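Local coordinates for hydroquinone dioxygenase large subunit (Pseudomonas sp., PDB 4ZXA), which forms, together with a small subunit, the Fe2+-dependent hydroquinone 1,2-dioxygenase, which opens the aromatic ring of hydroquinone using molecular oxygen, at residues E[260-265]-E[295-300]; E[241-246]-E[314-319]; E[256-261]-E[301-306]. All coordinates share one frame; numbering follows the deposited sequence.

Contact 1: E[260-265]-E[295-300]; sequences RVEWFI and CAMPAD. With CD (cadmium ion), chain I; H8N (4-hydroxybenzonitrile), chain J.
C295 pairs with F264 through two backbone hydrogen bonds in an antiparallel ladder. F264 N reaches C295 O at 2.8 Å, and C295 N returns a bond to F264 O. The next residue, A296, meets W263 at a non-hydrogen-bonded pair. Its CB sits over the six-membered ring of the indole in a CH-pi contact, 3.6 Å from the ring centroid and only 4° off the normal. V261 CG1 approaches the same methyl group. A296 also makes backbone hydrogen bonds to the small subunit, so this edge of the sheet lies at the subunit interface.

M297 faces E262 in a second hydrogen-bonded pair, with E262 N to M297 O at 2.8 Å and a return bond from M297 N to E262 O. On the face shared by E262, F264, C295 and M297, E262 binds the metal and F264 lines the ligand pocket of the cupin domain. The E262 chain runs extended beyond CG, and its carboxylate grips the cadmium ion with both oxygens, OE1 at 2.4 Å and OE2 at 2.5 Å. M297 CG packs against F264 CE2 at 3.7 Å, and the two side chains cross at about a right angle. The bend at chi2 (-75°) sets M297 SD oblique to the F264 ring, in a Met-aromatic contact. F264 also borders the bound 4-hydroxybenzonitrile, its CZ 3.7 Å from ligand CAF.

P298 leaves the strand, and beyond it the contact is made by backbone and methyl groups. A299 CB lies 3.6 Å from the backbone C of R260. A299 CA also directs a CA-H...O contact to R260 O, just before V261, whose N is hydrogen-bonded to Y327 OH.

Contact 2: E[241-246]-E[314-319]; sequences SLFCPT and MVWENA
W316 holds its CG anti to the backbone N (chi1 175°), and chi2 brings the CD1 side of the indole toward S241, whose OG is anti to its own backbone N. NE1 and OG meet on the face of the sheet that also carries F243 and M314. The bond from W316 NE1 to S241 OG is 2.7 Å and nearly straight at 169°, with the oxygen close to the indole plane. S241 OG has a second partner, Q151 NE2 of the small subunit.

F243 comes to the same indole from another direction. Its CE1 edge lies 3.4 Å from W316 CD1, over the indole face. The planes stand at 88°, an offset edge-to-face pair. An alanine in place of W316 would probably leave S241 OG without its indole partner and a gap beside the F243 edge, freeing that ring to turn.

M314 SD and CE lie against CB, CG and CD2 of F243, whereas W316 CD1 meets CD1 and CE1. The M314 chain bends at both chi2 and chi3. SD lies oblique to the F243 ring, 4.2 Å from the centroid, as a Met-aromatic contact. M314 CE reaches both F243 CD2 and P245 CG at 3.5 Å.

The opposite face carries L242, C244, V315 and E317. C244 SG rests 3.7 Å from E317 CD, against the extended glutamate chain. L242 and E317 are joined by a pair of backbone hydrogen bonds, L242 N to E317 O being 2.9 Å. C244 N also bonds to V315 O, but the return bond is weak.

These are adjacent antiparallel strands of a five-stranded cupin sheet. At one end T246 lines the pocket, its OG1 hydrogen-bonded to N231 N and E248 OE1. Strand 262-266 flanks 310-318, strand 236-238 flanks 241-249, and helix 219-224 packs on P245.

Contact 3: E[256-261]-E[301-306]; sequences HGNDRV and IRHQGY. With CD (cadmium ion), chain I; H8N (4-hydroxybenzonitrile), chain J.
This is a metal-binding contact, in which H256 and N258 from one side and H303 from the other converge on one cadmium ion. It joins the end of strand 251-257 to the start of its antiparallel neighbour 301-307. H256 ND1 binds the metal at 2.2 Å, N258 OD1 at 2.3 Å and H303 NE2 at 2.2 Å. The nitrile NAA of 4-hydroxybenzonitrile adds a bond of 2.3 Å, and E262 completes the site.

With CG anti to N in H256 (chi1 -174°) and between N and the carbonyl carbon in H303 (chi1 57°), the two rings start off in different directions, yet ND1 of one and NE2 of the other bind the same ion. Their rings meet rim to rim, neither lying over the other. The N258 amide stands at 90° to the H303 ring.

Such a site is characteristic of cupins. The spacing of H256, N258 and E262 is consistent with the first cupin motif, with asparagine where a second histidine is usual, and H303 probably corresponds to the histidine of the second motif.

Backbone bonds fix the metal-binding residues. H256 and H303 exchange two, H256 N to H303 O being 2.9 Å. N258 N bonds to I301 O at 3.0 Å. G257 CA packs against R302 CB at 3.8 Å. A second shell fixes the rotation of two metal-binding groups: H256 NE2 is hydrogen-bonded to Y80 O, and N258 ND2 to P298 O. Beyond N258, R260 NE forms a salt bridge with D259 OD1 at 3.0 Å, and R260 packs against helix 323-329.

In the fold
Contacts 1 and 3 lie 8 Å apart between centres and share R260 and V261. Contact 2 is 11 Å from contact 1 and 15 Å from contact 3. Along the chain, contact 2 closes the outer loop, and the other two are nested inside it. Contacts 1 and 2 belong to the same five-stranded sheet, where strands 262-266 and 310-318 are neighbours, bonded from I265 N to M314 O. Contact 3 lies in the eight-stranded sheet. The short connections between 251-257 and 262-266, and between 293-297 and 301-307, carry the chain from one sheet to the other. The metal ligands therefore come from both: H256 and H303 from one, E262 from the other, N258 from the loop between.

Contact 1: E[260-265]-E[295-300]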
loop_
_atom_site.group_PDB
_atom_site.type_symbol
_atom_site.label_atom_id
_atom_site.label_comp_id
_atom_site.label_asym_id
_atom_site.label_seq_id
_atom_site.Cartn_x
_atom_site.Cartn_y
_atom_site.Cartn_z
ATOM N N ARG E 260 -20.903 -15.044 -4.554
ATOM C CA ARG E 260 -21.231 -16.170 -5.415
ATOM C C ARG E 260 -19.914 -16.884 -5.660
ATOM O O ARG E 260 -18.869 -16.322 -5.393
ATOM C CB ARG E 260 -21.815 -15.684 -6.739
ATOM C CG ARG E 260 -20.946 -14.673 -7.473
ATOM C CD ARG E 260 -21.765 -13.835 -8.458
ATOM N NE ARG E 260 -22.759 -13.061 -7.722
ATOM C CZ ARG E 260 -23.889 -12.578 -8.235
ATOM N NH1 ARG E 260 -24.175 -12.776 -9.517
ATOM N NH2 ARG E 260 -24.728 -11.888 -7.458
ATOM N N VAL E 261 -19.950 -18.113 -6.149
ATOM C CA VAL E 261 -18.727 -18.803 -6.519
ATOM C C VAL E 261 -18.196 -18.169 -7.814
ATOM O O VAL E 261 -18.978 -17.858 -8.720
ATOM C CB VAL E 261 -18.993 -20.312 -6.743
ATOM C CG1 VAL E 261 -17.787 -20.983 -7.394
ATOM C CG2 VAL E 261 -19.342 -21.007 -5.434
ATOM N N GLU E 262 -16.882 -17.964 -7.894
ATOM C CA GLU E 262 -16.248 -17.502 -9.127
ATOM C C GLU E 262 -15.325 -18.576 -9.669
ATOM O O GLU E 262 -14.781 -19.364 -8.887
ATOM C CB GLU E 262 -15.412 -16.258 -8.873
ATOM C CG GLU E 262 -16.207 -15.055 -8.479
ATOM C CD GLU E 262 -15.360 -14.004 -7.799
ATOM O OE1 GLU E 262 -14.255 -14.360 -7.324
ATOM O OE2 GLU E 262 -15.791 -12.834 -7.748
ATOM N N TRP E 263 -15.137 -18.593 -10.993
ATOM C CA TRP E 263 -14.182 -19.503 -11.621
ATOM C C TRP E 263 -13.071 -18.754 -12.361
ATOM O O TRP E 263 -13.325 -17.861 -13.171
ATOM C CB TRP E 263 -14.888 -20.480 -12.559
ATOM C CG TRP E 263 -15.778 -21.453 -11.841
ATOM C CD1 TRP E 263 -17.068 -21.242 -11.437
ATOM C CD2 TRP E 263 -15.453 -22.797 -11.447
ATOM N NE1 TRP E 263 -17.567 -22.372 -10.817
ATOM C CE2 TRP E 263 -16.593 -23.336 -10.809
ATOM C CE3 TRP E 263 -14.319 -23.604 -11.585
ATOM C CZ2 TRP E 263 -16.620 -24.634 -10.306
ATOM C CZ3 TRP E 263 -14.348 -24.881 -11.080
ATOM C CH2 TRP E 263 -15.489 -25.389 -10.454
ATOM N N PHE E 264 -11.832 -19.123 -12.056
ATOM C CA PHE E 264 -10.661 -18.561 -12.711
ATOM C C PHE E 264 -9.948 -19.659 -13.528
ATOM O O PHE E 264 -9.637 -20.723 -12.991
ATOM C CB PHE E 264 -9.691 -18.015 -11.657
ATOM C CG PHE E 264 -10.193 -16.810 -10.897
ATOM C CD1 PHE E 264 -11.272 -16.068 -11.349
ATOM C CD2 PHE E 264 -9.554 -16.399 -9.731
ATOM C CE1 PHE E 264 -11.725 -14.948 -10.644
ATOM C CE2 PHE E 264 -9.997 -15.275 -9.022
ATOM C CZ PHE E 264 -11.089 -14.551 -9.484
ATOM N N ILE E 265 -9.713 -19.421 -14.820
ATOM C CA ILE E 265 -8.834 -20.289 -15.621
ATOM C C ILE E 265 -7.615 -19.499 -16.070
ATOM O O ILE E 265 -7.734 -18.607 -16.921
ATOM C CB ILE E 265 -9.483 -20.748 -16.914
ATOM C CG1 ILE E 265 -10.940 -21.172 -16.693
ATOM C CG2 ILE E 265 -8.644 -21.858 -17.549
ATOM C CD1 ILE E 265 -11.124 -22.591 -16.295
ATOM N N CYS E 295 -9.615 -22.862 -11.109
ATOM C CA CYS E 295 -9.884 -22.714 -9.691
ATOM C C CYS E 295 -11.256 -22.085 -9.466
ATOM O O CYS E 295 -11.656 -21.153 -10.174
ATOM C CB CYS E 295 -8.792 -21.864 -9.041
ATOM S SG CYS E 295 -8.934 -21.662 -7.238
ATOM N N ALA E 296 -11.976 -22.628 -8.488
ATOM C CA ALA E 296 -13.225 -22.058 -8.010
ATOM C C ALA E 296 -12.934 -21.220 -6.768
ATOM O O ALA E 296 -12.383 -21.714 -5.786
ATOM C CB ALA E 296 -14.241 -23.166 -7.692
ATOM N N MET E 297 -13.285 -19.944 -6.816
ATOM C CA MET E 297 -13.214 -19.102 -5.627
ATOM C C MET E 297 -14.583 -19.094 -4.921
ATOM O O MET E 297 -15.575 -18.617 -5.470
ATOM C CB MET E 297 -12.740 -17.689 -6.002
ATOM C CG MET E 297 -11.306 -17.636 -6.561
ATOM S SD MET E 297 -10.059 -17.843 -5.261
ATOM C CE MET E 297 -8.541 -17.982 -6.229
ATOM N N PRO E 298 -14.640 -19.651 -3.708
ATOM C CA PRO E 298 -15.915 -19.862 -3.010
ATOM C C PRO E 298 -16.643 -18.566 -2.658
ATOM O O PRO E 298 -16.064 -17.466 -2.656
ATOM C CB PRO E 298 -15.510 -20.595 -1.722
ATOM C CG PRO E 298 -14.106 -21.087 -1.965
ATOM C CD PRO E 298 -13.487 -20.105 -2.911
ATOM N N ALA E 299 -17.923 -18.712 -2.342
ATOM C CA ALA E 299 -18.781 -17.566 -2.105
ATOM C C ALA E 299 -18.562 -16.942 -0.725
ATOM O O ALA E 299 -19.133 -15.888 -0.430
ATOM C CB ALA E 299 -20.221 -17.974 -2.271
ATOM N N ASP E 300 -17.748 -17.580 0.117
ATOM C CA ASP E 300 -17.605 -17.130 1.508
ATOM C C ASP E 300 -16.203 -16.634 1.863
ATOM O O ASP E 300 -15.827 -16.586 3.034
ATOM C CB ASP E 300 -18.043 -18.234 2.489
ATOM C CG ASP E 300 -17.227 -19.520 2.342
ATOM O OD1 ASP E 300 -16.515 -19.683 1.317
ATOM O OD2 ASP E 300 -17.309 -20.373 3.255
HETATM CD CD CD I . -13.920 -12.247 -6.226
HETATM N NAA H8N J . -12.939 -10.990 -7.937
HETATM C CAC H8N J . -12.367 -10.614 -8.852
HETATM C CAI H8N J . -11.604 -10.163 -10.053
HETATM C CAF H8N J . -10.624 -11.005 -10.564
HETATM C CAD H8N J . -9.887 -10.619 -11.680
HETATM C CAH H8N J . -10.164 -9.387 -12.251
HETATM O OAB H8N J . -9.438 -8.990 -13.342
HETATM C CAE H8N J . -11.144 -8.542 -11.741
HETATM C CAG H8N J . -11.874 -8.937 -10.631
#

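Contact 2: E[241-246]-E[314-319]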
loop_
_atom_site.group_PDB
_atom_site.type_symbol
_atom_site.label_atom_id
_atom_site.label_comp_id
_atom_site.label_asym_id
_atom_site.label_seq_id
_atom_site.Cartn_x
_atom_site.Cartn_y
_atom_site.Cartn_z
ATOM N N SER E 241 -23.905 -17.985 -19.217
ATOM C CA SER E 241 -22.467 -18.228 -19.105
ATOM C C SER E 241 -21.674 -17.215 -19.930
ATOM O O SER E 241 -21.863 -17.107 -21.148
ATOM C CB SER E 241 -22.147 -19.638 -19.589
ATOM O OG SER E 241 -20.753 -19.835 -19.677
ATOM N N LEU E 242 -20.802 -16.461 -19.263
ATOM C CA LEU E 242 -19.965 -15.472 -19.945
ATOM C C LEU E 242 -18.466 -15.739 -19.737
ATOM O O LEU E 242 -17.982 -15.897 -18.602
ATOM C CB LEU E 242 -20.289 -14.053 -19.482
ATOM C CG LEU E 242 -21.736 -13.584 -19.382
ATOM C CD1 LEU E 242 -21.800 -12.201 -18.728
ATOM C CD2 LEU E 242 -22.417 -13.568 -20.736
ATOM N N PHE E 243 -17.731 -15.797 -20.838
ATOM C CA PHE E 243 -16.277 -15.787 -20.754
ATOM C C PHE E 243 -15.794 -14.331 -20.705
ATOM O O PHE E 243 -16.043 -13.560 -21.633
ATOM C CB PHE E 243 -15.664 -16.552 -21.927
ATOM C CG PHE E 243 -15.453 -18.016 -21.648
ATOM C CD1 PHE E 243 -16.011 -18.610 -20.523
ATOM C CD2 PHE E 243 -14.669 -18.794 -22.491
ATOM C CE1 PHE E 243 -15.800 -19.967 -20.251
ATOM C CE2 PHE E 243 -14.457 -20.141 -22.224
ATOM C CZ PHE E 243 -15.022 -20.730 -21.109
ATOM N N CYS E 244 -15.123 -13.952 -19.620
ATOM C CA CYS E 244 -14.696 -12.559 -19.441
ATOM C C CYS E 244 -13.207 -12.445 -19.164
ATOM O O CYS E 244 -12.814 -12.140 -18.038
ATOM C CB CYS E 244 -15.454 -11.915 -18.282
ATOM S SG CYS E 244 -17.228 -12.287 -18.240
ATOM N N PRO E 245 -12.371 -12.679 -20.191
ATOM C CA PRO E 245 -10.913 -12.661 -20.018
ATOM C C PRO E 245 -10.449 -11.259 -19.694
ATOM O O PRO E 245 -11.167 -10.298 -19.978
ATOM C CB PRO E 245 -10.382 -13.040 -21.404
ATOM C CG PRO E 245 -11.597 -13.501 -22.193
ATOM C CD PRO E 245 -12.763 -12.816 -21.600
ATOM N N THR E 246 -9.255 -11.145 -19.126
ATOM C CA THR E 246 -8.676 -9.853 -18.780
ATOM C C THR E 246 -7.169 -10.041 -18.578
ATOM O O THR E 246 -6.720 -11.142 -18.275
ATOM C CB THR E 246 -9.321 -9.288 -17.497
ATOM O OG1 THR E 246 -8.647 -8.097 -17.092
ATOM C CG2 THR E 246 -9.247 -10.300 -16.368
ATOM N N MET E 314 -8.663 -15.906 -17.581
ATOM C CA MET E 314 -10.052 -16.036 -17.968
ATOM C C MET E 314 -10.939 -16.060 -16.728
ATOM O O MET E 314 -10.818 -16.966 -15.897
ATOM C CB MET E 314 -10.262 -17.301 -18.789
ATOM C CG MET E 314 -11.734 -17.611 -19.023
ATOM S SD MET E 314 -12.475 -16.461 -20.187
ATOM C CE MET E 314 -11.748 -16.992 -21.736
ATOM N N VAL E 315 -11.815 -15.059 -16.601
ATOM C CA VAL E 315 -12.831 -15.047 -15.544
ATOM C C VAL E 315 -14.157 -15.536 -16.129
ATOM O O VAL E 315 -14.693 -14.958 -17.081
ATOM C CB VAL E 315 -13.022 -13.639 -14.911
ATOM C CG1 VAL E 315 -14.046 -13.702 -13.769
ATOM C CG2 VAL E 315 -11.690 -13.073 -14.421
ATOM N N TRP E 316 -14.671 -16.625 -15.579
ATOM C CA TRP E 316 -15.878 -17.216 -16.120
ATOM C C TRP E 316 -17.082 -16.836 -15.241
ATOM O O TRP E 316 -17.213 -17.282 -14.104
ATOM C CB TRP E 316 -15.716 -18.724 -16.222
ATOM C CG TRP E 316 -16.935 -19.472 -16.657
ATOM C CD1 TRP E 316 -17.849 -19.106 -17.614
ATOM C CD2 TRP E 316 -17.375 -20.735 -16.142
ATOM N NE1 TRP E 316 -18.828 -20.076 -17.728
ATOM C CE2 TRP E 316 -18.559 -21.081 -16.831
ATOM C CE3 TRP E 316 -16.890 -21.601 -15.156
ATOM C CZ2 TRP E 316 -19.254 -22.256 -16.568
ATOM C CZ3 TRP E 316 -17.587 -22.772 -14.894
ATOM C CH2 TRP E 316 -18.759 -23.085 -15.599
ATOM N N GLU E 317 -17.957 -15.999 -15.777
ATOM C CA GLU E 317 -19.045 -15.455 -14.987
ATOM C C GLU E 317 -20.371 -16.114 -15.312
ATOM O O GLU E 317 -20.549 -16.703 -16.386
ATOM C CB GLU E 317 -19.144 -13.944 -15.196
ATOM C CG GLU E 317 -18.019 -13.159 -14.528
ATOM C CD GLU E 317 -18.173 -11.660 -14.716
ATOM O OE1 GLU E 317 -19.242 -11.233 -15.210
ATOM O OE2 GLU E 317 -17.224 -10.911 -14.389
ATOM N N ASN E 318 -21.301 -15.986 -14.375
ATOM C CA ASN E 318 -22.642 -16.522 -14.513
ATOM C C ASN E 318 -23.656 -15.414 -14.246
ATOM O O ASN E 318 -23.857 -15.009 -13.110
ATOM C CB ASN E 318 -22.847 -17.680 -13.535
ATOM C CG ASN E 318 -24.238 -18.304 -13.648
ATOM O OD1 ASN E 318 -25.081 -17.837 -14.416
ATOM N ND2 ASN E 318 -24.478 -19.362 -12.883
ATOM N N ALA E 319 -24.294 -14.930 -15.300
ATOM C CA ALA E 319 -25.135 -13.747 -15.218
ATOM C C ALA E 319 -26.609 -14.047 -14.874
ATOM O O ALA E 319 -27.503 -13.252 -15.180
ATOM C CB ALA E 319 -25.040 -12.969 -16.520
#

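Contact 3: E[256-261]-E[301-306]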
loop_
_atom_site.group_PDB
_atom_site.type_symbol
_atom_site.label_atom_id
_atom_site.label_comp_id
_atom_site.label_asym_id
_atom_site.label_seq_id
_atom_site.Cartn_x
_atom_site.Cartn_y
_atom_site.Cartn_z
ATOM N N HIS E 256 -11.519 -8.264 -2.925
ATOM C CA HIS E 256 -12.915 -8.559 -3.199
ATOM C C HIS E 256 -13.496 -9.543 -2.206
ATOM O O HIS E 256 -12.912 -10.600 -1.962
ATOM C CB HIS E 256 -13.063 -9.123 -4.606
ATOM C CG HIS E 256 -14.487 -9.312 -5.014
ATOM N ND1 HIS E 256 -14.896 -10.350 -5.818
ATOM C CD2 HIS E 256 -15.594 -8.607 -4.718
ATOM C CE1 HIS E 256 -16.196 -10.273 -6.011
ATOM N NE2 HIS E 256 -16.649 -9.219 -5.354
ATOM N N GLY E 257 -14.637 -9.190 -1.626
ATOM C CA GLY E 257 -15.402 -10.119 -0.806
ATOM C C GLY E 257 -16.529 -10.722 -1.632
ATOM O O GLY E 257 -17.407 -9.997 -2.108
ATOM N N ASN E 258 -16.490 -12.039 -1.823
ATOM C CA ASN E 258 -17.405 -12.729 -2.737
ATOM C C ASN E 258 -18.861 -12.858 -2.245
ATOM O O ASN E 258 -19.116 -12.829 -1.048
ATOM C CB ASN E 258 -16.847 -14.122 -3.049
ATOM C CG ASN E 258 -15.764 -14.107 -4.125
ATOM O OD1 ASN E 258 -15.186 -13.065 -4.440
ATOM N ND2 ASN E 258 -15.490 -15.277 -4.695
ATOM N N ASP E 259 -19.813 -13.012 -3.165
ATOM C CA ASP E 259 -21.169 -13.420 -2.775
ATOM C C ASP E 259 -21.760 -14.489 -3.704
ATOM O O ASP E 259 -22.964 -14.772 -3.668
ATOM C CB ASP E 259 -22.105 -12.212 -2.707
ATOM C CG ASP E 259 -22.504 -11.709 -4.076
ATOM O OD1 ASP E 259 -21.805 -12.025 -5.062
ATOM O OD2 ASP E 259 -23.520 -10.993 -4.164
ATOM N N ARG E 260 -20.903 -15.044 -4.554
ATOM C CA ARG E 260 -21.231 -16.170 -5.415
ATOM C C ARG E 260 -19.914 -16.884 -5.660
ATOM O O ARG E 260 -18.869 -16.322 -5.393
ATOM C CB ARG E 260 -21.815 -15.684 -6.739
ATOM C CG ARG E 260 -20.946 -14.673 -7.473
ATOM C CD ARG E 260 -21.765 -13.835 -8.458
ATOM N NE ARG E 260 -22.759 -13.061 -7.722
ATOM C CZ ARG E 260 -23.889 -12.578 -8.235
ATOM N NH1 ARG E 260 -24.175 -12.776 -9.517
ATOM N NH2 ARG E 260 -24.728 -11.888 -7.458
ATOM N N VAL E 261 -19.950 -18.113 -6.149
ATOM C CA VAL E 261 -18.727 -18.803 -6.519
ATOM C C VAL E 261 -18.196 -18.169 -7.814
ATOM O O VAL E 261 -18.978 -17.858 -8.720
ATOM C CB VAL E 261 -18.993 -20.312 -6.743
ATOM C CG1 VAL E 261 -17.787 -20.983 -7.394
ATOM C CG2 VAL E 261 -19.342 -21.007 -5.434
ATOM N N ILE E 301 -15.425 -16.271 0.853
ATOM C CA ILE E 301 -14.087 -15.769 1.111
ATOM C C ILE E 301 -13.924 -14.390 0.497
ATOM O O ILE E 301 -14.784 -13.913 -0.240
ATOM C CB ILE E 301 -12.965 -16.756 0.600
ATOM C CG1 ILE E 301 -13.176 -17.158 -0.866
ATOM C CG2 ILE E 301 -12.898 -18.017 1.463
ATOM C CD1 ILE E 301 -12.782 -16.094 -1.871
ATOM N N ARG E 302 -12.820 -13.745 0.828
ATOM C CA ARG E 302 -12.386 -12.542 0.128
ATOM C C ARG E 302 -10.963 -12.817 -0.353
ATOM O O ARG E 302 -10.271 -13.692 0.186
ATOM C CB ARG E 302 -12.388 -11.351 1.076
ATOM C CG ARG E 302 -11.394 -11.513 2.199
ATOM C CD ARG E 302 -11.566 -10.446 3.246
ATOM N NE ARG E 302 -10.276 -9.863 3.594
ATOM C CZ ARG E 302 -10.075 -9.054 4.631
ATOM N NH1 ARG E 302 -11.086 -8.741 5.440
ATOM N NH2 ARG E 302 -8.858 -8.564 4.864
ATOM N N HIS E 303 -10.513 -12.082 -1.360
ATOM C CA HIS E 303 -9.236 -12.402 -1.978
ATOM C C HIS E 303 -8.681 -11.225 -2.770
ATOM O O HIS E 303 -9.392 -10.266 -3.036
ATOM C CB HIS E 303 -9.391 -13.635 -2.869
ATOM C CG HIS E 303 -10.434 -13.481 -3.937
ATOM N ND1 HIS E 303 -10.782 -14.502 -4.779
ATOM C CD2 HIS E 303 -11.182 -12.412 -4.291
ATOM C CE1 HIS E 303 -11.718 -14.075 -5.622
ATOM N NE2 HIS E 303 -11.965 -12.813 -5.346
ATOM N N GLN E 304 -7.405 -11.300 -3.130
ATOM C CA GLN E 304 -6.748 -10.246 -3.889
ATOM C C GLN E 304 -5.642 -10.936 -4.665
ATOM O O GLN E 304 -5.043 -11.894 -4.167
ATOM C CB GLN E 304 -6.179 -9.172 -2.946
ATOM C CG GLN E 304 -5.651 -7.924 -3.649
ATOM C CD GLN E 304 -5.320 -6.776 -2.692
ATOM O OE1 GLN E 304 -4.944 -6.992 -1.541
ATOM N NE2 GLN E 304 -5.467 -5.545 -3.172
ATOM N N GLY E 305 -5.380 -10.488 -5.887
ATOM C CA GLY E 305 -4.406 -11.156 -6.737
ATOM C C GLY E 305 -3.117 -10.381 -6.961
ATOM O O GLY E 305 -3.080 -9.152 -6.848
ATOM N N TYR E 306 -2.053 -11.112 -7.279
ATOM C CA TYR E 306 -0.758 -10.514 -7.561
ATOM C C TYR E 306 -0.204 -11.118 -8.839
ATOM O O TYR E 306 -0.122 -12.341 -8.979
ATOM C CB TYR E 306 0.209 -10.731 -6.389
ATOM C CG TYR E 306 -0.271 -10.067 -5.122
ATOM C CD1 TYR E 306 -1.330 -10.605 -4.400
ATOM C CD2 TYR E 306 0.312 -8.895 -4.659
ATOM C CE1 TYR E 306 -1.783 -10.013 -3.254
ATOM C CE2 TYR E 306 -0.138 -8.291 -3.505
ATOM C CZ TYR E 306 -1.196 -8.858 -2.805
ATOM O OH TYR E 306 -1.686 -8.280 -1.648
HETATM CD CD CD I . -13.920 -12.247 -6.226
HETATM N NAA H8N J . -12.939 -10.990 -7.937
HETATM C CAC H8N J . -12.367 -10.614 -8.852
HETATM C CAI H8N J . -11.604 -10.163 -10.053
HETATM C CAF H8N J . -10.624 -11.005 -10.564
HETATM C CAD H8N J . -9.887 -10.619 -11.680
HETATM C CAH H8N J . -10.164 -9.387 -12.251
HETATM O OAB H8N J . -9.438 -8.990 -13.342
HETATM C CAE H8N J . -11.144 -8.542 -11.741
HETATM C CAG H8N J . -11.874 -8.937 -10.631
#